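Local coordinates for protein glucokinase (Thermus thermophilus, PDB 3VOV) that catalyses the ATP-dependent phosphorylation of glucose and related hexoses, as a zinc-binding sugar kinase of the ROK family, at residues Leu157-Leu162 / Cys176-Ala181; Val132-Gly137 / Ala182-Glu187; Leu128-Ser133 / Val241-Gly246; Gln220-Val225 / Trp256-Glu261; Ser231-Phe236 / Arg265-Trp270. One frame throughout, in Å; residues are numbered along the deposited sequence.

Contact 1: residues Leu157-Leu162 / Cys176-Ala181; sequences LGHLTL and CLEALA. With ZN (zinc ion), chain G.
The H159 imidazole is met along its edge: the thiolate of C176 and carboxylate atom OE2 of E178 both lie near the ring plane, while on the neighbouring subunit the ring of W270 comes against it, the two planes inclined by about 55°. H159 ND1 binds the zinc ion at 2.2 Å, and C176 SG binds it at 2.4 Å; C169 and C171 complete the four-ligand site. E178 runs alongside H159, its carboxylate plane turned 78° from the imidazole, so that OE2 sits 3.3 Å from H159 CE1, a carbon that zinc binding would probably polarise. The other oxygen, OE1, accepts a hydrogen bond from the backbone N of I136. An alanine in place of E178 would remove the acceptor for I136 N at the start of strand 136-142, probably loosening that strand end, and leave the imidazole edge without its carboxylate. The backbones are pinned as well: E178 N reaches a lone pair of G158 O at 2.8 Å, and L177 N lies nearly on the C=O axis of L160, 3.1 Å from its O. Away from the metal, L162 CD1 meets L177 CD1 at 3.8 Å. The CXCGXXGCXE pattern running from C169 to E178 is the ROK zinc motif. C176 is at the N-cap of helix 177-181, and this helix packs between strand 136-142, through I136, and helix 212-236, through Y224 and V225.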
# COMPACT_ATOMS: atom_id res chain seq x y z
N LEU B 157 7.14 7.71 17.84
CA LEU B 157 7.06 6.39 17.21
C LEU B 157 5.71 6.16 16.56
O LEU B 157 5.57 5.35 15.63
CB LEU B 157 7.45 5.27 18.22
CG LEU B 157 8.86 5.40 18.86
CD1 LEU B 157 9.28 4.15 19.65
CD2 LEU B 157 9.95 5.70 17.84
N GLY B 158 4.70 6.89 17.02
CA GLY B 158 3.37 6.79 16.43
C GLY B 158 3.27 7.42 15.05
O GLY B 158 2.27 7.24 14.38
N HIS B 159 4.30 8.16 14.60
CA HIS B 159 4.12 8.90 13.37
C HIS B 159 5.06 8.45 12.28
O HIS B 159 5.30 9.15 11.32
CB HIS B 159 4.12 10.40 13.65
CG HIS B 159 3.02 10.79 14.58
ND1 HIS B 159 1.73 11.01 14.15
CD2 HIS B 159 2.99 10.85 15.94
CE1 HIS B 159 0.96 11.26 15.20
NE2 HIS B 159 1.70 11.15 16.30
N LEU B 160 5.58 7.24 12.41
CA LEU B 160 6.30 6.64 11.28
C LEU B 160 5.30 6.21 10.23
O LEU B 160 4.22 5.73 10.55
CB LEU B 160 7.16 5.48 11.73
CG LEU B 160 8.52 5.97 12.28
CD1 LEU B 160 8.50 6.16 13.78
CD2 LEU B 160 9.62 4.98 11.84
N THR B 161 5.66 6.41 8.96
CA THR B 161 4.72 6.14 7.90
C THR B 161 4.75 4.62 7.60
O THR B 161 5.74 4.13 7.10
CB THR B 161 5.13 6.93 6.66
OG1 THR B 161 5.14 8.33 6.98
CG2 THR B 161 4.12 6.68 5.48
N LEU B 162 3.66 3.92 7.82
CA LEU B 162 3.61 2.51 7.46
C LEU B 162 2.74 2.26 6.24
O LEU B 162 2.84 1.20 5.63
CB LEU B 162 2.99 1.69 8.59
CG LEU B 162 3.76 1.69 9.90
CD1 LEU B 162 3.03 0.76 10.83
CD2 LEU B 162 5.23 1.21 9.64
N CYS B 176 0.25 6.96 9.16
CA CYS B 176 1.08 6.86 10.36
C CYS B 176 0.61 5.67 11.15
O CYS B 176 -0.57 5.33 11.13
CB CYS B 176 0.92 8.14 11.22
SG CYS B 176 1.69 9.52 10.47
N LEU B 177 1.51 5.06 11.92
CA LEU B 177 1.08 3.99 12.81
C LEU B 177 -0.12 4.45 13.68
O LEU B 177 -1.11 3.72 13.83
CB LEU B 177 2.26 3.54 13.68
CG LEU B 177 2.01 2.49 14.75
CD1 LEU B 177 1.32 1.23 14.20
CD2 LEU B 177 3.35 2.13 15.48
N GLU B 178 -0.03 5.68 14.22
CA GLU B 178 -1.14 6.18 15.04
C GLU B 178 -2.46 6.14 14.29
O GLU B 178 -3.49 5.69 14.80
CB GLU B 178 -0.88 7.63 15.49
CG GLU B 178 -2.07 8.17 16.27
CD GLU B 178 -1.70 9.42 17.07
OE1 GLU B 178 -1.16 9.25 18.17
OE2 GLU B 178 -1.93 10.55 16.58
N ALA B 179 -2.42 6.65 13.08
CA ALA B 179 -3.64 6.81 12.31
C ALA B 179 -4.20 5.43 11.84
O ALA B 179 -5.34 5.33 11.34
CB ALA B 179 -3.37 7.69 11.12
N LEU B 180 -3.39 4.38 11.99
CA LEU B 180 -3.81 3.04 11.58
C LEU B 180 -4.33 2.21 12.72
O LEU B 180 -5.18 1.33 12.50
CB LEU B 180 -2.62 2.27 10.97
CG LEU B 180 -2.14 2.83 9.60
CD1 LEU B 180 -0.79 2.15 9.26
CD2 LEU B 180 -3.20 2.65 8.44
N ALA B 181 -3.77 2.44 13.92
CA ALA B 181 -3.88 1.45 15.00
C ALA B 181 -4.17 2.00 16.39
O ALA B 181 -4.34 1.22 17.35
CB ALA B 181 -2.60 0.59 15.05
ZN ZN G . 0.92 11.13 12.13

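Contact 2: residues Val132-Gly137 / Ala182-Glu187; sequences VSTGIG and AGRALE
A182 and T134 give up the most surface here, with R184 next. The methyl of A182 points at the turn 133-135 and settles against its backbone, CB lying 3.4 Å from T134 O. I136 closes in from the other end of the turn: its CG1 touches A182 CB at 3.9 Å, and CD1 reaches the A182 backbone N. The T134 side chain leaves its backbone away from the helix, yet with CG2 anti to the backbone N this methyl still comes obliquely across the R184 chain, 3.3 Å from R184 CD, a tight fit. R184 is bent at chi3 (56°), about the CG-CD bond that the T134 methyl covers, and its NH1 bonds to Y192 O of another subunit.

The turn joins strands 127-132 and 136-142 into a beta hairpin. Its STGIG sequence fits the phosphate-2 loop of the actin-like ATPase superfamily, which in relatives lines the ATP phosphates. A182 occupies the N-cap of helix 183-194 but has no polar side chain to offer the first-turn N-H groups; the hairpin's carbonyls do this work. G183 N approaches S133 O nearly along the C=O axis at 2.7 Å, though the bond is bent, with 136° at the hydrogen. R184 N makes a straighter bond, 3.0 Å to a lone pair of T134 O. The positive end of the helix dipole would probably strengthen both. A side chain at G183 could not be accommodated, since a CB there would lie about 2.5 Å from S133 O.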
# COMPACT_ATOMS: atom_id res chain seq x y z
N VAL B 132 -0.01 2.10 23.10
CA VAL B 132 -1.26 2.22 22.34
C VAL B 132 -2.40 2.54 23.29
O VAL B 132 -2.80 1.74 24.12
CB VAL B 132 -1.54 0.89 21.53
CG1 VAL B 132 -2.76 1.03 20.60
CG2 VAL B 132 -0.32 0.53 20.71
N SER B 133 -2.91 3.75 23.16
CA SER B 133 -4.04 4.22 23.94
C SER B 133 -4.96 4.95 22.96
O SER B 133 -5.22 4.49 21.85
CB SER B 133 -3.52 5.19 25.02
OG SER B 133 -4.56 5.64 25.85
N THR B 134 -5.47 6.10 23.38
CA THR B 134 -6.26 6.97 22.55
C THR B 134 -5.47 7.32 21.27
O THR B 134 -6.00 7.24 20.16
CB THR B 134 -6.63 8.25 23.34
OG1 THR B 134 -7.66 7.92 24.30
CG2 THR B 134 -7.21 9.24 22.42
N GLY B 135 -4.20 7.72 21.47
CA GLY B 135 -3.20 7.92 20.42
C GLY B 135 -2.14 6.81 20.49
O GLY B 135 -2.23 5.91 21.33
N ILE B 136 -1.14 6.86 19.61
CA ILE B 136 0.00 5.98 19.77
C ILE B 136 1.21 6.85 20.01
O ILE B 136 1.50 7.71 19.22
CB ILE B 136 0.24 5.04 18.54
CG1 ILE B 136 -0.76 3.89 18.60
CG2 ILE B 136 1.69 4.51 18.56
CD1 ILE B 136 -0.81 2.96 17.39
N GLY B 137 1.91 6.61 21.11
CA GLY B 137 3.19 7.23 21.34
C GLY B 137 4.26 6.23 21.70
O GLY B 137 4.02 5.01 21.74
N ALA B 182 -4.22 3.33 16.53
CA ALA B 182 -4.52 3.88 17.86
C ALA B 182 -5.98 3.56 18.24
O ALA B 182 -6.80 3.25 17.39
CB ALA B 182 -4.30 5.41 17.88
N GLY B 183 -6.27 3.65 19.54
CA GLY B 183 -7.64 3.69 20.06
C GLY B 183 -8.60 4.48 19.23
O GLY B 183 -9.60 3.94 18.81
N ARG B 184 -8.29 5.74 18.95
CA ARG B 184 -9.20 6.56 18.19
C ARG B 184 -9.29 6.14 16.74
O ARG B 184 -10.28 6.40 16.09
CB ARG B 184 -8.83 8.04 18.26
CG ARG B 184 -9.11 8.66 19.63
CD ARG B 184 -8.70 10.12 19.66
NE ARG B 184 -9.37 10.82 18.59
CZ ARG B 184 -8.76 11.43 17.58
NH1 ARG B 184 -9.49 12.05 16.66
NH2 ARG B 184 -7.45 11.44 17.52
N ALA B 185 -8.23 5.53 16.22
CA ALA B 185 -8.28 5.00 14.84
C ALA B 185 -9.25 3.79 14.76
O ALA B 185 -10.05 3.68 13.84
CB ALA B 185 -6.90 4.61 14.43
N LEU B 186 -9.17 2.90 15.74
CA LEU B 186 -10.09 1.77 15.79
C LEU B 186 -11.54 2.23 15.87
O LEU B 186 -12.43 1.72 15.16
CB LEU B 186 -9.79 0.92 17.01
CG LEU B 186 -8.45 0.18 17.10
CD1 LEU B 186 -8.30 -0.43 18.51
CD2 LEU B 186 -8.37 -0.93 16.03
N GLU B 187 -11.80 3.20 16.76
CA GLU B 187 -13.14 3.76 16.89
C GLU B 187 -13.59 4.48 15.62
O GLU B 187 -14.78 4.40 15.26
CB GLU B 187 -13.19 4.73 18.07
CG GLU B 187 -12.88 4.02 19.37
CD GLU B 187 -12.96 4.93 20.60
OE1 GLU B 187 -12.87 6.17 20.45
OE2 GLU B 187 -13.05 4.38 21.69

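Contact 3: residues Leu128-Ser133 / Val241-Gly246; sequences LYLTVS and VVLGGG
Side chains alternate across this pair of parallel strands, with L128, L130, V241 and L243 on one face and Y129, T131 and V242 on the other. L130 and L243 lie side by side and point the same way, L130 CD2 being 4.0 Å from L243 CD1. That same CD1 is crossed obliquely by V132, whose CG2 stands beside its own backbone N. On the other face the Y129 ring, swung out with CG anti to the backbone N, presents its edge to V242: CD1 is 3.7 Å from V242 CG1, and V242 CB lies in the ring plane. Further along, T131 OG1, also anti to its backbone N, comes to 3.3 Å from G245 CA.

The strands are held by the regular parallel pattern, in which V242 and G244 donate to L128 O and L130 O, and L130 and V132 donate back to V242 O and G244 O. The bond from G244 N to L130 O, 2.9 Å, is almost perfectly straight. The last one, V132 N to G244 O, reaches its oxygen from above the carbonyl plane, as the second strand leaves the sheet. Glycine is required at that exit: G245 has a positive phi (89°), and a CB would run into V132 O and T131 OG1. G245 is at the N-cap position of helix 246-249, and the VLGGG run is consistent with the adenosine motif of sugar kinases of this superfamily.

Aliphatic branches thus bury the face under helices 212-236 and 253-265, while backbone bonds fix the register and bare glycines leave the strand end clear of side chains, consistent with a nucleotide-facing edge.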
# COMPACT_ATOMS: atom_id res chain seq x y z
N LEU B 128 12.99 -0.02 23.51
CA LEU B 128 12.10 0.73 22.66
C LEU B 128 10.72 0.46 23.22
O LEU B 128 10.36 -0.68 23.47
CB LEU B 128 12.26 0.14 21.27
CG LEU B 128 11.52 0.50 20.02
CD1 LEU B 128 10.06 0.62 20.28
CD2 LEU B 128 12.13 1.70 19.28
N TYR B 129 9.96 1.53 23.45
CA TYR B 129 8.66 1.42 24.09
C TYR B 129 7.57 2.06 23.23
O TYR B 129 7.77 3.16 22.69
CB TYR B 129 8.74 2.16 25.42
CG TYR B 129 7.44 2.32 26.15
CD1 TYR B 129 6.93 1.29 26.89
CD2 TYR B 129 6.74 3.53 26.13
CE1 TYR B 129 5.73 1.42 27.60
CE2 TYR B 129 5.55 3.69 26.84
CZ TYR B 129 5.06 2.61 27.58
OH TYR B 129 3.90 2.70 28.32
N LEU B 130 6.44 1.38 23.10
CA LEU B 130 5.29 1.92 22.36
C LEU B 130 4.09 1.83 23.24
O LEU B 130 3.92 0.84 23.94
CB LEU B 130 5.04 1.08 21.10
CG LEU B 130 4.11 1.74 20.06
CD1 LEU B 130 4.90 2.76 19.27
CD2 LEU B 130 3.50 0.65 19.11
N THR B 131 3.31 2.89 23.28
CA THR B 131 2.07 2.85 24.05
C THR B 131 0.91 3.07 23.11
O THR B 131 0.84 4.10 22.43
CB THR B 131 2.06 3.89 25.24
OG1 THR B 131 0.74 4.00 25.78
CG2 THR B 131 2.56 5.23 24.79
N VAL B 132 -0.01 2.10 23.10
CA VAL B 132 -1.26 2.22 22.34
C VAL B 132 -2.40 2.54 23.29
O VAL B 132 -2.80 1.74 24.12
CB VAL B 132 -1.54 0.89 21.53
CG1 VAL B 132 -2.76 1.03 20.60
CG2 VAL B 132 -0.32 0.53 20.71
N SER B 133 -2.91 3.75 23.16
CA SER B 133 -4.04 4.22 23.94
C SER B 133 -4.96 4.95 22.96
O SER B 133 -5.22 4.49 21.85
CB SER B 133 -3.52 5.19 25.02
OG SER B 133 -4.56 5.64 25.85
N VAL B 241 11.88 -4.81 23.15
CA VAL B 241 10.76 -3.97 22.78
C VAL B 241 9.66 -4.10 23.84
O VAL B 241 9.26 -5.23 24.20
CB VAL B 241 10.23 -4.35 21.39
CG1 VAL B 241 8.98 -3.53 21.04
CG2 VAL B 241 11.35 -4.16 20.35
N VAL B 242 9.17 -2.97 24.33
CA VAL B 242 8.11 -3.00 25.36
C VAL B 242 6.84 -2.39 24.79
O VAL B 242 6.89 -1.31 24.20
CB VAL B 242 8.54 -2.20 26.64
CG1 VAL B 242 7.44 -2.27 27.76
CG2 VAL B 242 9.86 -2.71 27.19
N LEU B 243 5.71 -3.08 24.96
CA LEU B 243 4.42 -2.58 24.49
C LEU B 243 3.47 -2.37 25.65
O LEU B 243 3.17 -3.30 26.42
CB LEU B 243 3.79 -3.54 23.45
CG LEU B 243 2.42 -3.18 22.85
CD1 LEU B 243 2.51 -1.89 22.04
CD2 LEU B 243 1.91 -4.32 21.95
N GLY B 244 2.97 -1.14 25.77
CA GLY B 244 2.00 -0.81 26.80
C GLY B 244 0.83 -0.02 26.26
O GLY B 244 0.53 -0.05 25.05
N GLY B 245 0.19 0.69 27.17
CA GLY B 245 -1.01 1.45 26.91
C GLY B 245 -2.28 0.65 27.08
O GLY B 245 -2.31 -0.52 26.77
N GLY B 246 -3.37 1.32 27.44
CA GLY B 246 -4.59 0.61 27.82
C GLY B 246 -5.27 -0.12 26.69
O GLY B 246 -5.94 -1.14 26.91

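Contact 4: residues Gln220-Val225 / Trp256-Glu261; sequences QAARYV and WEALLE
Apolar packing carries this helix pair. A222 and A258 face each other across the crossing, their CB atoms 4.1 Å apart, and with methyls as the largest groups there the helix segments approach to 7.2 Å between axes. Beside them L259, with CG anti to the backbone N, extends its CD1 obliquely across V225 until it lies 3.6 Å from V225 CG1. The same leucine tip also reaches L243 of strand 240-244. Replacing L259 by an alanine would probably loosen the helix from both V225 and L243, since the branch that joins them would be gone.

The segments cross at -39° and run roughly alike in direction. Helix 212-236 enters strand 240-244, and helix 253-265 then forms the beta-alpha-beta crossover to the parallel strand 275-277; both helices cover the L130 and L243 face of the sheet in this actin-like ATPase fold.

No hydrogen bond links the two segments. The closeness brings a CA-H...O contact instead, L259 CA lying 3.4 Å from A222 O, an oxygen that L259 CB and CG also overlie. On the outer side R223 CG passes 4.1 Å from A258 O, which accepts a hydrogen bond from a glycerol, probably from the crystallisation liquor.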
# COMPACT_ATOMS: atom_id res chain seq x y z
N GLN B 220 -6.22 -6.30 11.67
CA GLN B 220 -5.43 -5.45 10.79
C GLN B 220 -4.64 -4.41 11.60
O GLN B 220 -3.46 -4.17 11.32
CB GLN B 220 -6.31 -4.76 9.74
CG GLN B 220 -5.60 -3.58 9.05
CD GLN B 220 -6.38 -2.99 7.88
OE1 GLN B 220 -6.67 -1.79 7.83
NE2 GLN B 220 -6.72 -3.84 6.92
N ALA B 221 -5.28 -3.83 12.61
CA ALA B 221 -4.62 -2.85 13.50
C ALA B 221 -3.52 -3.52 14.29
O ALA B 221 -2.42 -2.98 14.44
CB ALA B 221 -5.65 -2.23 14.46
N ALA B 222 -3.81 -4.71 14.84
CA ALA B 222 -2.76 -5.50 15.54
C ALA B 222 -1.52 -5.78 14.66
O ALA B 222 -0.38 -5.61 15.11
CB ALA B 222 -3.36 -6.85 16.12
N ARG B 223 -1.73 -6.22 13.42
CA ARG B 223 -0.59 -6.45 12.53
C ARG B 223 0.23 -5.17 12.23
O ARG B 223 1.44 -5.26 12.06
CB ARG B 223 -1.06 -7.07 11.20
CG ARG B 223 -1.71 -8.51 11.35
CD ARG B 223 -1.80 -9.20 9.99
NE ARG B 223 -2.73 -8.48 9.13
CZ ARG B 223 -4.05 -8.61 9.18
NH1 ARG B 223 -4.62 -9.48 10.02
NH2 ARG B 223 -4.80 -7.88 8.37
N TYR B 224 -0.43 -4.01 12.06
CA TYR B 224 0.32 -2.77 11.79
C TYR B 224 1.22 -2.42 12.96
O TYR B 224 2.33 -1.92 12.77
CB TYR B 224 -0.61 -1.60 11.47
CG TYR B 224 -1.04 -1.57 9.99
CD1 TYR B 224 -0.09 -1.51 8.96
CD2 TYR B 224 -2.38 -1.57 9.66
CE1 TYR B 224 -0.50 -1.45 7.59
CE2 TYR B 224 -2.81 -1.53 8.32
CZ TYR B 224 -1.88 -1.50 7.31
OH TYR B 224 -2.32 -1.45 6.04
N VAL B 225 0.76 -2.71 14.18
CA VAL B 225 1.61 -2.48 15.36
C VAL B 225 2.82 -3.41 15.28
O VAL B 225 3.94 -2.94 15.46
CB VAL B 225 0.85 -2.65 16.68
CG1 VAL B 225 1.85 -2.53 17.86
CG2 VAL B 225 -0.28 -1.57 16.80
N TRP B 256 -3.22 -9.70 20.62
CA TRP B 256 -1.83 -9.89 20.98
C TRP B 256 -1.17 -10.97 20.12
O TRP B 256 -0.04 -10.78 19.65
CB TRP B 256 -1.70 -10.17 22.48
CG TRP B 256 -0.37 -9.74 22.98
CD1 TRP B 256 0.81 -10.46 22.90
CD2 TRP B 256 -0.03 -8.47 23.57
NE1 TRP B 256 1.84 -9.72 23.44
CE2 TRP B 256 1.36 -8.49 23.83
CE3 TRP B 256 -0.77 -7.34 23.94
CZ2 TRP B 256 2.03 -7.42 24.43
CZ3 TRP B 256 -0.09 -6.27 24.55
CH2 TRP B 256 1.28 -6.32 24.78
N GLU B 257 -1.90 -12.05 19.85
CA GLU B 257 -1.35 -13.12 19.00
C GLU B 257 -1.04 -12.63 17.58
O GLU B 257 0.02 -12.94 17.02
CB GLU B 257 -2.30 -14.34 18.94
CG GLU B 257 -2.66 -14.91 20.33
CD GLU B 257 -3.89 -15.88 20.36
OE1 GLU B 257 -4.76 -15.90 19.44
OE2 GLU B 257 -3.99 -16.63 21.37
N ALA B 258 -1.98 -11.88 16.99
CA ALA B 258 -1.84 -11.39 15.62
C ALA B 258 -0.72 -10.38 15.56
O ALA B 258 0.03 -10.36 14.63
CB ALA B 258 -3.14 -10.78 15.14
N LEU B 259 -0.58 -9.55 16.59
CA LEU B 259 0.47 -8.57 16.63
C LEU B 259 1.85 -9.24 16.68
O LEU B 259 2.77 -8.89 15.96
CB LEU B 259 0.27 -7.72 17.88
CG LEU B 259 1.13 -6.51 18.10
CD1 LEU B 259 0.30 -5.57 19.04
CD2 LEU B 259 2.45 -6.91 18.74
N LEU B 260 2.00 -10.18 17.59
CA LEU B 260 3.24 -10.92 17.73
C LEU B 260 3.61 -11.69 16.48
O LEU B 260 4.78 -11.76 16.12
CB LEU B 260 3.07 -11.93 18.85
CG LEU B 260 3.41 -11.48 20.24
CD1 LEU B 260 3.16 -12.72 21.15
CD2 LEU B 260 4.92 -11.14 20.17
N GLU B 261 2.61 -12.28 15.82
CA GLU B 261 2.87 -12.99 14.57
C GLU B 261 3.37 -12.03 13.47
O GLU B 261 4.33 -12.35 12.76
CB GLU B 261 1.64 -13.80 14.14
CG GLU B 261 1.79 -14.57 12.79
CD GLU B 261 2.90 -15.64 12.76
OE1 GLU B 261 3.23 -16.08 11.64
OE2 GLU B 261 3.44 -16.02 13.84

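Contact 5: residues Ser231-Phe236 / Arg265-Trp270; sequences SLVKAF and RYLQGW
K234 starts with CG anti to the carbonyl carbon (chi1 -47°), turns at chi2 (-61°) and bends again at chi4 (-48°), so that its chain passes over the W270 indole and delivers the ammonium to a backbone carbonyl. W270 also has CG anti to its carbonyl carbon, which lays one indole face under the lysine. The two side chains cross at about a right angle. K234 CE is centred over that face, 3.4 Å above the centroid of the five-membered ring of W270, a CH-pi contact, and NZ continues away from the ring, 4.5 Å from the same centroid, as a cation-pi partner. The buried charge is gripped by two backbone oxygens: NZ bonds to Y266 O at 2.7 Å, nearly along the C=O axis, and to A230 O on its own helix. L267 slides past the lysine in the opposite direction, CD2 being 3.7 Å from K234 NZ, and the same methyl meets V233 CG1 at 3.9 Å. A type II turn from L267 to W270, with G269 at a positive phi, brings the indole back. W270 also packs on C171 of the second subunit, a zinc ligand, and F236 packs on F236 of that subunit. The contact thus ties the last turns of helix 212-236 to the loop following helix 253-265, with L232 and F236 lying on L128 of strand 127-132.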
# COMPACT_ATOMS: atom_id res chain seq x y z
N SER B 231 9.87 -2.81 12.17
CA SER B 231 10.54 -1.83 11.32
C SER B 231 11.49 -0.95 12.19
O SER B 231 12.67 -0.69 11.85
CB SER B 231 9.46 -0.98 10.64
OG SER B 231 9.86 -0.47 9.40
N LEU B 232 10.99 -0.56 13.35
CA LEU B 232 11.78 0.19 14.36
C LEU B 232 12.98 -0.60 14.87
O LEU B 232 14.00 -0.02 15.20
CB LEU B 232 10.87 0.64 15.54
CG LEU B 232 9.93 1.80 15.13
CD1 LEU B 232 8.75 2.01 16.10
CD2 LEU B 232 10.76 3.12 14.95
N VAL B 233 12.88 -1.92 14.92
CA VAL B 233 14.04 -2.75 15.29
C VAL B 233 15.19 -2.57 14.29
O VAL B 233 16.36 -2.59 14.67
CB VAL B 233 13.63 -4.23 15.41
CG1 VAL B 233 14.90 -5.16 15.45
CG2 VAL B 233 12.76 -4.40 16.66
N LYS B 234 14.87 -2.36 13.01
CA LYS B 234 15.93 -2.19 12.01
C LYS B 234 16.66 -0.86 12.25
O LYS B 234 17.84 -0.70 11.96
CB LYS B 234 15.34 -2.16 10.58
CG LYS B 234 14.31 -3.26 10.24
CD LYS B 234 14.89 -4.63 10.36
CE LYS B 234 13.91 -5.66 9.75
NZ LYS B 234 12.47 -5.52 10.21
N ALA B 235 15.93 0.14 12.72
CA ALA B 235 16.56 1.42 12.92
C ALA B 235 17.36 1.39 14.23
O ALA B 235 18.50 1.85 14.26
CB ALA B 235 15.52 2.51 12.93
N PHE B 236 16.78 0.83 15.31
CA PHE B 236 17.36 0.96 16.64
C PHE B 236 18.07 -0.27 17.20
O PHE B 236 18.98 -0.09 18.01
CB PHE B 236 16.29 1.41 17.65
CG PHE B 236 15.78 2.79 17.42
CD1 PHE B 236 16.50 3.91 17.87
CD2 PHE B 236 14.54 3.00 16.78
CE1 PHE B 236 16.01 5.20 17.67
CE2 PHE B 236 14.05 4.30 16.58
CZ PHE B 236 14.79 5.40 17.01
N ARG B 265 6.93 -12.25 11.62
CA ARG B 265 7.02 -12.24 10.15
C ARG B 265 7.87 -11.09 9.57
O ARG B 265 8.44 -11.24 8.49
CB ARG B 265 5.64 -12.14 9.48
CG ARG B 265 4.82 -13.48 9.64
CD ARG B 265 3.60 -13.48 8.71
NE ARG B 265 3.97 -13.57 7.29
CZ ARG B 265 3.86 -12.59 6.39
NH1 ARG B 265 3.39 -11.37 6.74
NH2 ARG B 265 4.22 -12.83 5.12
N TYR B 266 7.89 -9.93 10.24
CA TYR B 266 8.69 -8.78 9.75
C TYR B 266 10.09 -8.71 10.36
O TYR B 266 10.81 -7.67 10.24
CB TYR B 266 7.91 -7.45 9.86
CG TYR B 266 6.93 -7.35 8.67
CD1 TYR B 266 7.27 -6.64 7.51
CD2 TYR B 266 5.75 -8.06 8.67
CE1 TYR B 266 6.38 -6.57 6.41
CE2 TYR B 266 4.87 -8.04 7.59
CZ TYR B 266 5.18 -7.31 6.47
OH TYR B 266 4.28 -7.26 5.42
N LEU B 267 10.47 -9.85 10.97
CA LEU B 267 11.81 -10.07 11.44
C LEU B 267 12.39 -11.42 10.94
O LEU B 267 13.45 -11.86 11.45
CB LEU B 267 11.85 -9.95 12.95
CG LEU B 267 11.69 -8.51 13.48
CD1 LEU B 267 11.40 -8.51 15.01
CD2 LEU B 267 13.00 -7.70 13.15
N GLN B 268 11.71 -12.06 9.97
CA GLN B 268 12.31 -13.15 9.16
C GLN B 268 13.57 -12.60 8.48
O GLN B 268 13.51 -11.60 7.73
CB GLN B 268 11.34 -13.66 8.08
CG GLN B 268 10.19 -14.47 8.66
CD GLN B 268 9.07 -14.83 7.65
OE1 GLN B 268 8.00 -15.25 8.10
NE2 GLN B 268 9.30 -14.65 6.32
N GLY B 269 14.70 -13.24 8.74
CA GLY B 269 15.99 -12.79 8.21
C GLY B 269 16.77 -11.92 9.20
O GLY B 269 17.88 -11.43 8.87
N TRP B 270 16.20 -11.75 10.39
CA TRP B 270 16.72 -10.81 11.40
C TRP B 270 16.74 -11.45 12.78
O TRP B 270 16.03 -12.41 13.01
CB TRP B 270 15.84 -9.54 11.42
CG TRP B 270 15.87 -8.81 10.12
CD1 TRP B 270 15.11 -9.08 9.00
CD2 TRP B 270 16.73 -7.72 9.78
NE1 TRP B 270 15.47 -8.22 7.99
CE2 TRP B 270 16.45 -7.37 8.44
CE3 TRP B 270 17.74 -7.02 10.47
CZ2 TRP B 270 17.13 -6.34 7.77
CZ3 TRP B 270 18.41 -5.97 9.80
CH2 TRP B 270 18.09 -5.65 8.47

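Contact 3 lies deepest, pairing central strands by backbone bonds; contact 4 packs two helices on that sheet mainly by apolar groups, without hydrogen bonds between the segments, and they meet where L243 and L130 touch L259 and V225. Contacts 4 and 5 share helix 212-236, but contact 5 adds to hydrocarbon packing a buried lysine between carbonyls and an indole. Contact 2, partly exposed, holds the hairpin turn by helix-end bonds; contact 1, buried and metal-bound, lies beside it, joined through E178. Contacts 1 and 5 lie at the second subunit, contacts 1, 2 and 4 at the third; contact 5 also reaches the fourth, whereas contact 3 touches no other chain.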